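Local coordinates for DELTA1-pyrroline-2-carboxylate reductase (PDB 6T3E), which catalyses the reduction of Delta1-pyrroline-2-carboxylate to L-proline, probably with NADH or NADPH as hydride donor and as a step of L-hydroxyproline metabolism, at residues P61-I66 / K319-A324; V93-E98 / V245-R250; Q162-L167 / E194-K199. All blocks are in the same frame, centred on the assembly; numbering follows the deposited sequence.

Contact 1. Residues P61-I66 / K319-A324; sequences PLRTII and KSVGLA. With NAI (1,4-dihydronicotinamide adenine dinucleotide), chain F; PRO (proline), chain E.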
loop_
_atom_site.group_PDB
_atom_site.type_symbol
_atom_site.label_atom_id
_atom_site.label_comp_id
_atom_site.label_asym_id
_atom_site.label_seq_id
_atom_site.Cartn_x
_atom_site.Cartn_y
_atom_site.Cartn_z
ATOM N N PRO B 61 -4.147 -3.631 -8.925
ATOM C CA PRO B 61 -2.845 -3.174 -9.399
ATOM C C PRO B 61 -1.774 -4.083 -8.834
ATOM O O PRO B 61 -1.952 -4.694 -7.781
ATOM C CB PRO B 61 -2.741 -1.759 -8.830
ATOM C CG PRO B 61 -3.607 -1.805 -7.596
ATOM C CD PRO B 61 -4.715 -2.744 -7.893
ATOM N N LEU B 62 -0.661 -4.188 -9.546
ATOM C CA LEU B 62 0.409 -5.053 -9.082
ATOM C C LEU B 62 0.897 -4.588 -7.711
ATOM O O LEU B 62 1.016 -3.388 -7.452
ATOM C CB LEU B 62 1.549 -5.065 -10.102
ATOM C CG LEU B 62 2.797 -5.905 -9.820
ATOM C CD1 LEU B 62 2.453 -7.387 -9.774
ATOM C CD2 LEU B 62 3.822 -5.625 -10.903
ATOM N N ARG B 63 1.112 -5.542 -6.805
ATOM C CA ARG B 63 1.522 -5.189 -5.450
ATOM C C ARG B 63 2.916 -4.557 -5.450
ATOM O O ARG B 63 3.761 -4.848 -6.302
ATOM C CB ARG B 63 1.520 -6.413 -4.526
ATOM C CG ARG B 63 2.499 -7.545 -4.913
ATOM C CD ARG B 63 2.495 -8.659 -3.854
ATOM N NE ARG B 63 2.975 -9.941 -4.363
ATOM C CZ ARG B 63 2.785 -11.111 -3.757
ATOM N NH1 ARG B 63 2.122 -11.175 -2.612
ATOM N NH2 ARG B 63 3.244 -12.232 -4.302
ATOM N N THR B 64 3.142 -3.685 -4.469
ATOM C CA THR B 64 4.402 -2.981 -4.300
ATOM C C THR B 64 5.268 -3.748 -3.305
ATOM O O THR B 64 4.813 -4.068 -2.200
ATOM C CB THR B 64 4.138 -1.557 -3.819
ATOM O OG1 THR B 64 3.437 -0.838 -4.841
ATOM C CG2 THR B 64 5.436 -0.836 -3.516
ATOM N N ILE B 65 6.495 -4.080 -3.706
ATOM C CA ILE B 65 7.429 -4.816 -2.857
ATOM C C ILE B 65 8.613 -3.918 -2.528
ATOM O O ILE B 65 9.304 -3.433 -3.433
ATOM C CB ILE B 65 7.900 -6.119 -3.517
ATOM C CG1 ILE B 65 6.700 -6.983 -3.896
ATOM C CG2 ILE B 65 8.829 -6.891 -2.576
ATOM C CD1 ILE B 65 7.086 -8.358 -4.356
ATOM N N ILE B 66 8.858 -3.710 -1.236
ATOM C CA ILE B 66 10.042 -3.009 -0.758
ATOM C C ILE B 66 10.931 -4.036 -0.082
ATOM O O ILE B 66 10.535 -4.658 0.913
ATOM C CB ILE B 66 9.697 -1.873 0.213
ATOM C CG1 ILE B 66 8.897 -0.781 -0.494
ATOM C CG2 ILE B 66 10.970 -1.304 0.839
ATOM C CD1 ILE B 66 8.699 0.450 0.351
ATOM N N LYS B 319 1.088 -22.684 -9.490
ATOM C CA LYS B 319 2.089 -21.804 -8.910
ATOM C C LYS B 319 1.394 -20.592 -8.318
ATOM O O LYS B 319 0.704 -19.861 -9.033
ATOM C CB LYS B 319 3.110 -21.363 -9.954
ATOM C CG LYS B 319 4.218 -20.537 -9.344
ATOM C CD LYS B 319 4.982 -21.357 -8.322
ATOM C CE LYS B 319 5.203 -20.604 -7.030
ATOM N NZ LYS B 319 6.226 -21.326 -6.201
ATOM N N SER B 320 1.576 -20.374 -7.021
ATOM C CA SER B 320 0.890 -19.307 -6.315
ATOM C C SER B 320 1.900 -18.418 -5.616
ATOM O O SER B 320 2.797 -18.917 -4.935
ATOM C CB SER B 320 -0.110 -19.859 -5.306
ATOM O OG SER B 320 -0.359 -18.882 -4.325
ATOM N N VAL B 321 1.763 -17.109 -5.816
ATOM C CA VAL B 321 2.554 -16.108 -5.106
ATOM C C VAL B 321 1.707 -15.195 -4.239
ATOM O O VAL B 321 2.274 -14.417 -3.456
ATOM C CB VAL B 321 3.394 -15.260 -6.079
ATOM C CG1 VAL B 321 4.528 -16.115 -6.680
ATOM C CG2 VAL B 321 2.507 -14.675 -7.149
ATOM N N GLY B 322 0.391 -15.201 -4.402
ATOM C CA GLY B 322 -0.518 -14.371 -3.628
ATOM C C GLY B 322 -1.105 -13.259 -4.479
ATOM O O GLY B 322 -0.405 -12.612 -5.269
ATOM N N LEU B 323 -2.402 -13.039 -4.331
ATOM C CA LEU B 323 -3.096 -11.971 -5.038
ATOM C C LEU B 323 -3.997 -11.234 -4.052
ATOM O O LEU B 323 -4.647 -11.857 -3.206
ATOM C CB LEU B 323 -3.901 -12.518 -6.223
ATOM C CG LEU B 323 -4.329 -11.487 -7.274
ATOM C CD1 LEU B 323 -3.143 -10.753 -7.884
ATOM C CD2 LEU B 323 -5.179 -12.151 -8.347
ATOM N N ALA B 324 -4.046 -9.905 -4.172
ATOM C CA ALA B 324 -4.705 -9.088 -3.159
ATOM C C ALA B 324 -6.202 -9.350 -3.056
ATOM O O ALA B 324 -6.793 -9.061 -2.006
ATOM C CB ALA B 324 -4.461 -7.602 -3.430
HETATM P PA NAI F . 7.735 -20.774 7.662
HETATM O O1A NAI F . 9.111 -20.240 7.963
HETATM O O2A NAI F . 6.879 -20.727 8.912
HETATM O O5B NAI F . 7.772 -22.287 7.015
HETATM C C5B NAI F . 8.763 -22.472 6.010
HETATM C C4B NAI F . 9.244 -23.988 6.041
HETATM O O4B NAI F . 10.002 -24.240 5.025
HETATM C C3B NAI F . 10.119 -24.217 7.295
HETATM O O3B NAI F . 9.559 -25.199 8.043
HETATM C C2B NAI F . 11.494 -24.613 6.718
HETATM O O2B NAI F . 12.224 -25.544 7.659
HETATM C C1B NAI F . 11.175 -25.199 5.599
HETATM N N9A NAI F . 12.271 -25.246 4.669
HETATM C C8A NAI F . 12.998 -24.174 4.343
HETATM N N7A NAI F . 13.920 -24.565 3.471
HETATM C C5A NAI F . 13.763 -25.882 3.254
HETATM C C6A NAI F . 14.455 -26.750 2.445
HETATM N N6A NAI F . 15.586 -26.570 1.555
HETATM N N1A NAI F . 14.111 -28.036 2.395
HETATM C C2A NAI F . 13.064 -28.472 3.138
HETATM N N3A NAI F . 12.379 -27.613 3.934
HETATM C C4A NAI F . 12.747 -26.308 3.987
HETATM O O3 NAI F . 7.112 -19.775 6.485
HETATM P PN NAI F . 5.621 -20.009 5.781
HETATM O O1N NAI F . 4.718 -18.978 6.428
HETATM O O2N NAI F . 5.138 -21.420 5.973
HETATM O O5D NAI F . 5.741 -19.719 4.187
HETATM C C5D NAI F . 6.136 -20.765 3.379
HETATM C C4D NAI F . 6.408 -20.204 1.957
HETATM O O4D NAI F . 5.299 -19.788 1.378
HETATM C C3D NAI F . 7.321 -18.973 2.049
HETATM O O3D NAI F . 8.237 -19.017 1.016
HETATM C C2D NAI F . 6.386 -17.775 1.825
HETATM O O2D NAI F . 7.213 -16.601 1.302
HETATM C C1D NAI F . 5.531 -18.247 0.955
HETATM N N1N NAI F . 4.245 -17.537 1.049
HETATM C C2N NAI F . 3.500 -17.182 -0.145
HETATM C C3N NAI F . 1.977 -16.885 -0.044
HETATM C C7N NAI F . 1.151 -17.181 -1.325
HETATM O O7N NAI F . 1.712 -17.660 -2.240
HETATM N N7N NAI F . -0.295 -16.866 -1.380
HETATM C C4N NAI F . 1.268 -16.954 1.293
HETATM C C5N NAI F . 2.210 -16.801 2.494
HETATM C C6N NAI F . 3.695 -17.175 2.341
HETATM N N PRO E . 3.794 -13.566 -0.268
HETATM C CA PRO E . 2.784 -13.750 0.778
HETATM C C PRO E . 1.455 -13.048 0.510
HETATM O O PRO E . 1.108 -12.694 -0.627
HETATM C CB PRO E . 3.463 -13.151 2.009
HETATM C CG PRO E . 4.917 -13.441 1.799
HETATM C CD PRO E . 5.154 -13.464 0.297
HETATM O OXT PRO E . 0.690 -12.814 1.446
#

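Contact 2. Residues V93-E98 / V245-R250; sequences VSLYPE and VGWVGR. With NAI (1,4-dihydronicotinamide adenine dinucleotide), chain F; PRO (proline), chain E.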
loop_
_atom_site.group_PDB
_atom_site.type_symbol
_atom_site.label_atom_id
_atom_site.label_comp_id
_atom_site.label_asym_id
_atom_site.label_seq_id
_atom_site.Cartn_x
_atom_site.Cartn_y
_atom_site.Cartn_z
ATOM N N VAL B 93 1.940 -7.139 4.426
ATOM C CA VAL B 93 2.520 -8.411 4.837
ATOM C C VAL B 93 4.026 -8.384 4.604
ATOM O O VAL B 93 4.509 -7.862 3.592
ATOM C CB VAL B 93 1.877 -9.597 4.090
ATOM C CG1 VAL B 93 2.046 -9.440 2.598
ATOM C CG2 VAL B 93 2.507 -10.896 4.542
ATOM N N SER B 94 4.763 -9.008 5.518
ATOM C CA SER B 94 6.215 -9.002 5.491
ATOM C C SER B 94 6.737 -10.427 5.548
ATOM O O SER B 94 6.103 -11.322 6.119
ATOM C CB SER B 94 6.798 -8.192 6.647
ATOM O OG SER B 94 6.395 -8.746 7.884
ATOM N N LEU B 95 7.894 -10.624 4.919
ATOM C CA LEU B 95 8.579 -11.913 4.863
ATOM C C LEU B 95 10.003 -11.735 5.373
ATOM O O LEU B 95 10.818 -11.081 4.717
ATOM C CB LEU B 95 8.582 -12.448 3.437
ATOM C CG LEU B 95 9.440 -13.684 3.212
ATOM C CD1 LEU B 95 8.962 -14.768 4.139
ATOM C CD2 LEU B 95 9.372 -14.149 1.764
ATOM N N TYR B 96 10.306 -12.294 6.543
ATOM C CA TYR B 96 11.675 -12.298 7.078
ATOM C C TYR B 96 12.074 -13.738 7.352
ATOM O O TYR B 96 11.780 -14.265 8.438
ATOM C CB TYR B 96 11.784 -11.453 8.348
ATOM C CG TYR B 96 11.813 -9.952 8.083
ATOM C CD1 TYR B 96 10.768 -9.319 7.392
ATOM C CD2 TYR B 96 12.865 -9.167 8.538
ATOM C CE1 TYR B 96 10.787 -7.961 7.148
ATOM C CE2 TYR B 96 12.895 -7.802 8.299
ATOM C CZ TYR B 96 11.853 -7.203 7.597
ATOM O OH TYR B 96 11.877 -5.836 7.367
ATOM N N PRO B 97 12.793 -14.390 6.431
ATOM C CA PRO B 97 13.046 -15.840 6.563
ATOM C C PRO B 97 13.811 -16.246 7.813
ATOM O O PRO B 97 13.739 -17.417 8.207
ATOM C CB PRO B 97 13.852 -16.167 5.300
ATOM C CG PRO B 97 13.568 -15.051 4.356
ATOM C CD PRO B 97 13.381 -13.837 5.200
ATOM N N GLU B 98 14.556 -15.332 8.430
ATOM C CA GLU B 98 15.278 -15.607 9.666
ATOM C C GLU B 98 14.475 -15.254 10.915
ATOM O O GLU B 98 15.017 -15.314 12.022
ATOM C CB GLU B 98 16.604 -14.845 9.687
ATOM C CG GLU B 98 17.579 -15.269 8.612
ATOM C CD GLU B 98 17.976 -16.733 8.740
ATOM O OE1 GLU B 98 18.686 -17.082 9.720
ATOM O OE2 GLU B 98 17.566 -17.536 7.868
ATOM N N VAL B 245 3.732 -22.605 -3.300
ATOM C CA VAL B 245 3.402 -21.270 -2.822
ATOM C C VAL B 245 4.616 -20.525 -2.295
ATOM O O VAL B 245 4.505 -19.333 -1.955
ATOM C CB VAL B 245 2.283 -21.314 -1.759
ATOM C CG1 VAL B 245 1.200 -22.288 -2.194
ATOM C CG2 VAL B 245 2.839 -21.703 -0.408
ATOM N N GLY B 246 5.778 -21.170 -2.255
ATOM C CA GLY B 246 6.951 -20.510 -1.726
ATOM C C GLY B 246 7.334 -19.312 -2.568
ATOM O O GLY B 246 7.066 -19.254 -3.772
ATOM N N TRP B 247 7.920 -18.319 -1.901
ATOM C CA TRP B 247 8.413 -17.124 -2.565
ATOM C C TRP B 247 9.424 -16.454 -1.646
ATOM O O TRP B 247 9.106 -16.178 -0.489
ATOM C CB TRP B 247 7.263 -16.164 -2.895
ATOM C CG TRP B 247 7.749 -14.905 -3.514
ATOM C CD1 TRP B 247 7.947 -14.667 -4.845
ATOM C CD2 TRP B 247 8.134 -13.711 -2.830
ATOM N NE1 TRP B 247 8.423 -13.389 -5.033
ATOM C CE2 TRP B 247 8.545 -12.780 -3.812
ATOM C CE3 TRP B 247 8.167 -13.336 -1.484
ATOM C CZ2 TRP B 247 8.984 -11.497 -3.491
ATOM C CZ3 TRP B 247 8.603 -12.072 -1.165
ATOM C CH2 TRP B 247 9.013 -11.163 -2.167
ATOM N N VAL B 248 10.642 -16.219 -2.150
ATOM C CA VAL B 248 11.631 -15.420 -1.424
ATOM C C VAL B 248 12.293 -14.452 -2.404
ATOM O O VAL B 248 13.500 -14.204 -2.334
ATOM C CB VAL B 248 12.691 -16.283 -0.702
ATOM C CG1 VAL B 248 13.354 -15.494 0.438
ATOM C CG2 VAL B 248 12.102 -17.585 -0.165
ATOM N N GLY B 249 11.511 -13.891 -3.316
ATOM C CA GLY B 249 12.023 -12.946 -4.288
ATOM C C GLY B 249 12.050 -13.530 -5.690
ATOM O O GLY B 249 11.687 -14.684 -5.934
ATOM N N ARG B 250 12.475 -12.686 -6.626
ATOM C CA ARG B 250 12.588 -13.124 -8.006
ATOM C C ARG B 250 13.856 -13.928 -8.285
ATOM O O ARG B 250 13.976 -14.500 -9.373
ATOM C CB ARG B 250 12.562 -11.915 -8.932
ATOM C CG ARG B 250 11.565 -10.858 -8.567
ATOM C CD ARG B 250 11.862 -9.580 -9.348
ATOM N NE ARG B 250 12.616 -9.843 -10.578
ATOM C CZ ARG B 250 12.091 -9.985 -11.797
ATOM N NH1 ARG B 250 10.774 -9.891 -11.983
ATOM N NH2 ARG B 250 12.893 -10.223 -12.836
HETATM P PA NAI F . 7.735 -20.774 7.662
HETATM O O1A NAI F . 9.111 -20.240 7.963
HETATM O O2A NAI F . 6.879 -20.727 8.912
HETATM O O5B NAI F . 7.772 -22.287 7.015
HETATM C C5B NAI F . 8.763 -22.472 6.010
HETATM C C4B NAI F . 9.244 -23.988 6.041
HETATM O O4B NAI F . 10.002 -24.240 5.025
HETATM C C3B NAI F . 10.119 -24.217 7.295
HETATM O O3B NAI F . 9.559 -25.199 8.043
HETATM C C2B NAI F . 11.494 -24.613 6.718
HETATM O O2B NAI F . 12.224 -25.544 7.659
HETATM C C1B NAI F . 11.175 -25.199 5.599
HETATM N N9A NAI F . 12.271 -25.246 4.669
HETATM C C8A NAI F . 12.998 -24.174 4.343
HETATM N N7A NAI F . 13.920 -24.565 3.471
HETATM C C5A NAI F . 13.763 -25.882 3.254
HETATM C C6A NAI F . 14.455 -26.750 2.445
HETATM N N6A NAI F . 15.586 -26.570 1.555
HETATM N N1A NAI F . 14.111 -28.036 2.395
HETATM C C2A NAI F . 13.064 -28.472 3.138
HETATM N N3A NAI F . 12.379 -27.613 3.934
HETATM C C4A NAI F . 12.747 -26.308 3.987
HETATM O O3 NAI F . 7.112 -19.775 6.485
HETATM P PN NAI F . 5.621 -20.009 5.781
HETATM O O1N NAI F . 4.718 -18.978 6.428
HETATM O O2N NAI F . 5.138 -21.420 5.973
HETATM O O5D NAI F . 5.741 -19.719 4.187
HETATM C C5D NAI F . 6.136 -20.765 3.379
HETATM C C4D NAI F . 6.408 -20.204 1.957
HETATM O O4D NAI F . 5.299 -19.788 1.378
HETATM C C3D NAI F . 7.321 -18.973 2.049
HETATM O O3D NAI F . 8.237 -19.017 1.016
HETATM C C2D NAI F . 6.386 -17.775 1.825
HETATM O O2D NAI F . 7.213 -16.601 1.302
HETATM C C1D NAI F . 5.531 -18.247 0.955
HETATM N N1N NAI F . 4.245 -17.537 1.049
HETATM C C2N NAI F . 3.500 -17.182 -0.145
HETATM C C3N NAI F . 1.977 -16.885 -0.044
HETATM C C7N NAI F . 1.151 -17.181 -1.325
HETATM O O7N NAI F . 1.712 -17.660 -2.240
HETATM N N7N NAI F . -0.295 -16.866 -1.380
HETATM C C4N NAI F . 1.268 -16.954 1.293
HETATM C C5N NAI F . 2.210 -16.801 2.494
HETATM C C6N NAI F . 3.695 -17.175 2.341
HETATM N N PRO E . 3.794 -13.566 -0.268
HETATM C CA PRO E . 2.784 -13.750 0.778
HETATM C C PRO E . 1.455 -13.048 0.510
HETATM O O PRO E . 1.108 -12.694 -0.627
HETATM C CB PRO E . 3.463 -13.151 2.009
HETATM C CG PRO E . 4.917 -13.441 1.799
HETATM C CD PRO E . 5.154 -13.464 0.297
HETATM O OXT PRO E . 0.690 -12.814 1.446
#

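Contact 3. Residues Q162-L167 / E194-K199; sequences QARTQL and EEMSKK. With NAI (1,4-dihydronicotinamide adenine dinucleotide), chain F.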
loop_
_atom_site.group_PDB
_atom_site.type_symbol
_atom_site.label_atom_id
_atom_site.label_comp_id
_atom_site.label_asym_id
_atom_site.label_seq_id
_atom_site.Cartn_x
_atom_site.Cartn_y
_atom_site.Cartn_z
ATOM N N GLN B 162 2.390 -22.164 6.298
ATOM C CA GLN B 162 1.553 -22.340 5.114
ATOM C C GLN B 162 1.171 -23.800 4.897
ATOM O O GLN B 162 0.033 -24.095 4.518
ATOM C CB GLN B 162 2.259 -21.792 3.872
ATOM C CG GLN B 162 2.406 -20.272 3.869
ATOM C CD GLN B 162 1.167 -19.574 4.408
ATOM O OE1 GLN B 162 0.015 -19.895 4.030
ATOM N NE2 GLN B 162 1.392 -18.610 5.296
ATOM N N ALA B 163 2.090 -24.728 5.172
ATOM C CA ALA B 163 1.821 -26.137 4.896
ATOM C C ALA B 163 0.599 -26.639 5.652
ATOM O O ALA B 163 -0.104 -27.528 5.163
ATOM C CB ALA B 163 3.035 -26.994 5.250
ATOM N N ARG B 164 0.332 -26.096 6.842
ATOM C CA ARG B 164 -0.820 -26.556 7.610
ATOM C C ARG B 164 -2.131 -26.240 6.893
ATOM O O ARG B 164 -2.943 -27.141 6.633
ATOM C CB ARG B 164 -0.798 -25.933 8.997
ATOM C CG ARG B 164 0.250 -26.512 9.886
ATOM C CD ARG B 164 0.542 -25.560 11.017
ATOM N NE ARG B 164 1.061 -26.253 12.188
ATOM C CZ ARG B 164 2.334 -26.586 12.341
ATOM N NH1 ARG B 164 3.219 -26.288 11.382
ATOM N NH2 ARG B 164 2.710 -27.207 13.453
ATOM N N THR B 165 -2.338 -24.970 6.526
ATOM C CA THR B 165 -3.535 -24.620 5.772
ATOM C C THR B 165 -3.510 -25.200 4.364
ATOM O O THR B 165 -4.570 -25.419 3.760
ATOM C CB THR B 165 -3.686 -23.107 5.707
ATOM O OG1 THR B 165 -2.442 -22.538 5.294
ATOM C CG2 THR B 165 -4.079 -22.556 7.080
ATOM N N GLN B 166 -2.319 -25.424 3.809
ATOM C CA GLN B 166 -2.243 -26.061 2.503
ATOM C C GLN B 166 -2.835 -27.457 2.559
ATOM O O GLN B 166 -3.707 -27.805 1.755
ATOM C CB GLN B 166 -0.799 -26.110 2.024
ATOM C CG GLN B 166 -0.295 -24.821 1.423
ATOM C CD GLN B 166 -0.965 -24.476 0.120
ATOM O OE1 GLN B 166 -1.247 -25.357 -0.711
ATOM N NE2 GLN B 166 -1.209 -23.178 -0.084
ATOM N N LEU B 167 -2.394 -28.265 3.528
ATOM C CA LEU B 167 -2.928 -29.618 3.636
ATOM C C LEU B 167 -4.398 -29.596 4.024
ATOM O O LEU B 167 -5.189 -30.391 3.501
ATOM C CB LEU B 167 -2.118 -30.443 4.639
ATOM C CG LEU B 167 -2.550 -31.916 4.761
ATOM C CD1 LEU B 167 -2.335 -32.670 3.460
ATOM C CD2 LEU B 167 -1.875 -32.633 5.935
ATOM N N GLU B 194 2.304 -34.753 14.017
ATOM C CA GLU B 194 1.485 -35.017 15.197
ATOM C C GLU B 194 0.257 -34.118 15.213
ATOM O O GLU B 194 -0.884 -34.599 15.219
ATOM C CB GLU B 194 2.307 -34.810 16.471
ATOM C CG GLU B 194 3.381 -35.856 16.717
ATOM C CD GLU B 194 4.273 -35.491 17.891
ATOM O OE1 GLU B 194 3.944 -34.504 18.593
ATOM O OE2 GLU B 194 5.296 -36.184 18.111
ATOM N N GLU B 195 0.482 -32.801 15.206
ATOM C CA GLU B 195 -0.601 -31.847 15.406
ATOM C C GLU B 195 -1.586 -31.855 14.247
ATOM O O GLU B 195 -2.795 -31.711 14.461
ATOM C CB GLU B 195 -0.027 -30.458 15.626
ATOM C CG GLU B 195 0.553 -30.307 17.007
ATOM C CD GLU B 195 1.018 -28.900 17.276
ATOM O OE1 GLU B 195 1.058 -28.091 16.320
ATOM O OE2 GLU B 195 1.317 -28.598 18.451
ATOM N N MET B 196 -1.096 -31.976 13.012
ATOM C CA MET B 196 -2.010 -31.977 11.871
ATOM C C MET B 196 -2.768 -33.296 11.740
ATOM O O MET B 196 -3.821 -33.331 11.101
ATOM C CB MET B 196 -1.265 -31.642 10.583
ATOM C CG MET B 196 -0.844 -30.167 10.491
ATOM S SD MET B 196 -2.188 -28.983 10.761
ATOM C CE MET B 196 -3.017 -29.110 9.184
ATOM N N SER B 197 -2.218 -34.402 12.255
ATOM C CA SER B 197 -2.915 -35.687 12.161
ATOM C C SER B 197 -4.180 -35.698 13.014
ATOM O O SER B 197 -5.228 -36.182 12.574
ATOM C CB SER B 197 -1.989 -36.837 12.573
ATOM O OG SER B 197 -2.693 -38.069 12.566
ATOM N N LYS B 198 -4.089 -35.225 14.263
ATOM C CA LYS B 198 -5.291 -35.072 15.082
ATOM C C LYS B 198 -6.185 -33.978 14.522
ATOM O O LYS B 198 -7.413 -34.117 14.527
ATOM C CB LYS B 198 -4.934 -34.798 16.546
ATOM C CG LYS B 198 -3.944 -33.642 16.761
ATOM C CD LYS B 198 -3.250 -33.712 18.146
ATOM C CE LYS B 198 -2.026 -34.667 18.136
ATOM N NZ LYS B 198 -1.181 -34.604 19.362
ATOM N N LYS B 199 -5.570 -32.909 14.001
ATOM C CA LYS B 199 -6.300 -31.819 13.376
ATOM C C LYS B 199 -7.228 -32.344 12.287
ATOM O O LYS B 199 -8.452 -32.177 12.356
ATOM C CB LYS B 199 -5.262 -30.867 12.784
ATOM C CG LYS B 199 -5.759 -29.689 11.950
ATOM C CD LYS B 199 -6.210 -28.445 12.717
ATOM C CE LYS B 199 -6.346 -27.299 11.668
ATOM N NZ LYS B 199 -5.071 -27.037 10.876
HETATM P PA NAI F . 7.735 -20.774 7.662
HETATM O O1A NAI F . 9.111 -20.240 7.963
HETATM O O2A NAI F . 6.879 -20.727 8.912
HETATM O O5B NAI F . 7.772 -22.287 7.015
HETATM C C5B NAI F . 8.763 -22.472 6.010
HETATM C C4B NAI F . 9.244 -23.988 6.041
HETATM O O4B NAI F . 10.002 -24.240 5.025
HETATM C C3B NAI F . 10.119 -24.217 7.295
HETATM O O3B NAI F . 9.559 -25.199 8.043
HETATM C C2B NAI F . 11.494 -24.613 6.718
HETATM O O2B NAI F . 12.224 -25.544 7.659
HETATM C C1B NAI F . 11.175 -25.199 5.599
HETATM N N9A NAI F . 12.271 -25.246 4.669
HETATM C C8A NAI F . 12.998 -24.174 4.343
HETATM N N7A NAI F . 13.920 -24.565 3.471
HETATM C C5A NAI F . 13.763 -25.882 3.254
HETATM C C6A NAI F . 14.455 -26.750 2.445
HETATM N N6A NAI F . 15.586 -26.570 1.555
HETATM N N1A NAI F . 14.111 -28.036 2.395
HETATM C C2A NAI F . 13.064 -28.472 3.138
HETATM N N3A NAI F . 12.379 -27.613 3.934
HETATM C C4A NAI F . 12.747 -26.308 3.987
HETATM O O3 NAI F . 7.112 -19.775 6.485
HETATM P PN NAI F . 5.621 -20.009 5.781
HETATM O O1N NAI F . 4.718 -18.978 6.428
HETATM O O2N NAI F . 5.138 -21.420 5.973
HETATM O O5D NAI F . 5.741 -19.719 4.187
HETATM C C5D NAI F . 6.136 -20.765 3.379
HETATM C C4D NAI F . 6.408 -20.204 1.957
HETATM O O4D NAI F . 5.299 -19.788 1.378
HETATM C C3D NAI F . 7.321 -18.973 2.049
HETATM O O3D NAI F . 8.237 -19.017 1.016
HETATM C C2D NAI F . 6.386 -17.775 1.825
HETATM O O2D NAI F . 7.213 -16.601 1.302
HETATM C C1D NAI F . 5.531 -18.247 0.955
HETATM N N1N NAI F . 4.245 -17.537 1.049
HETATM C C2N NAI F . 3.500 -17.182 -0.145
HETATM C C3N NAI F . 1.977 -16.885 -0.044
HETATM C C7N NAI F . 1.151 -17.181 -1.325
HETATM O O7N NAI F . 1.712 -17.660 -2.240
HETATM N N7N NAI F . -0.295 -16.866 -1.380
HETATM C C4N NAI F . 1.268 -16.954 1.293
HETATM C C5N NAI F . 2.210 -16.801 2.494
HETATM C C6N NAI F . 3.695 -17.175 2.341
#

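Contact 1. Residues P61-I66 / K319-A324
Arg63 reaches from strand 58-68 to Val321 and Gly322, in the loop after strand 316-319, and also grips the bound proline with its guanidinium. From a CB directed at that loop, CG stands between the backbone N and the carbonyl carbon (chi1 62°), and the extended chain passes Leu76 and Met78 of strand 73-82. NE forms a salt bridge with Glu276. The carbonyl O of Gly322 sits above one face of the guanidinium, off its centre, 3.8 Å from Arg63 CZ. NH1 donates to the proline O at 2.7 Å, while NH2 gives a hydrogen bond to Val321 O at 2.5 Å, approaching from above that carbonyl plane. NH2 also packs on Val321 CB. An alanine here would remove the guanidinium, and the proline carboxylate, Glu276 and Val321 O would probably each be left without this partner. The cation thus links ligand and loop; Lys91 and Arg134 also hydrogen-bond the proline, and Ser320 OG donates to O7N, consistent with setting it beside the nicotinamide.

Contact 2. Residues V93-E98 / V245-R250
Leu95 sets its methyl CD2 obliquely to the indole of Trp247, 3.6 Å from CE3 and nearly as close to CZ3. Trp247 CG is anti to its backbone N (chi1 177°), a setting that swings the six-membered ring up to the proline, whose CD lies 3.5 Å from the same CE3. The rest of the indole is fixed from outside: NE1 is hydrogen-bonded to the Glu276 carbonyl, and Phe74 makes an edge-to-face stack with it. Beyond Leu95, Pro97 and Val248 cross each other at a slant and touch through CG and CG1, at 3.9 Å. Two residues before Leu95, Val93 packs CG2 on the proline CB at 3.5 Å. The backbone N and O of Trp247 hold the two ribose hydroxyls of the cofactor: N donates to O3D of NADH at 3.0 Å, nearly straight at 167°, and O accepts from O2D. Here the ring carbons of the bound proline meet apolar groups, while Arg63, Lys91 and Arg134 supply its hydrogen bonds.

Contact 3. Residues Q162-L167 / E194-K199
Between segments 162-167 and 194-199, on helices 161-173 and 186-200, the closest CA pair is Arg164 and Met196, 7.0 Å apart. They belong to a Rossmann-type dinucleotide-binding domain, and Ala163 fits the last position of its GxGxxA pattern. Met196 and Arg164 carry the packing: the methionine chain, bent at chi2 and chi3, folds over the base of Arg164, with SD 3.6 Å from Arg164 CG and CE 3.7 Å from Arg164 CA. The thioether crosses the CB-CG part of the arginine at a slant, while the extended chain carries the guanidinium on past it. There NH2 meets Glu195 OE1 at the guanidinium edge, in a salt bridge whose hydrogen bond is weak at 3.4 Å; the guanidinium and carboxylate planes are 81° apart. Both charged groups have second partners, Gly160 O for Arg164 NH1 and Lys191 for Glu195 OE2. Ala163 and Leu167 pack on Phe192 of the second helix, and on Ile156 of strand 153-157. At the start of the first helix Gln162 turns to the cofactor, its CD 3.5 Å from nicotinamide C5N, and its backbone N donates to the NADH phosphate oxygen O2N at 2.9 Å and 175°.

From the N terminus, the chain passes 61-66 in strand 58-68 of the mixed sheet, then 93-98 at the end of strand 87-95, before entering the parallel sheet. There 162-167 and 194-199 pair, closing the shortest loop, contact 3, between two neighbouring helices. Segment 245-250, following strand 241-244, then closes contact 2 around it, and 319-324, following strand 316-319, closes contact 1 around both; none cross. Contacts 1 and 2 tie the mixed sheet to loops of the parallel one and touch through Ile65 and Trp247. Contact 3 stays within the parallel-sheet domain but touches contact 2 where Gln166 meets Val245. All three adjoin NADH.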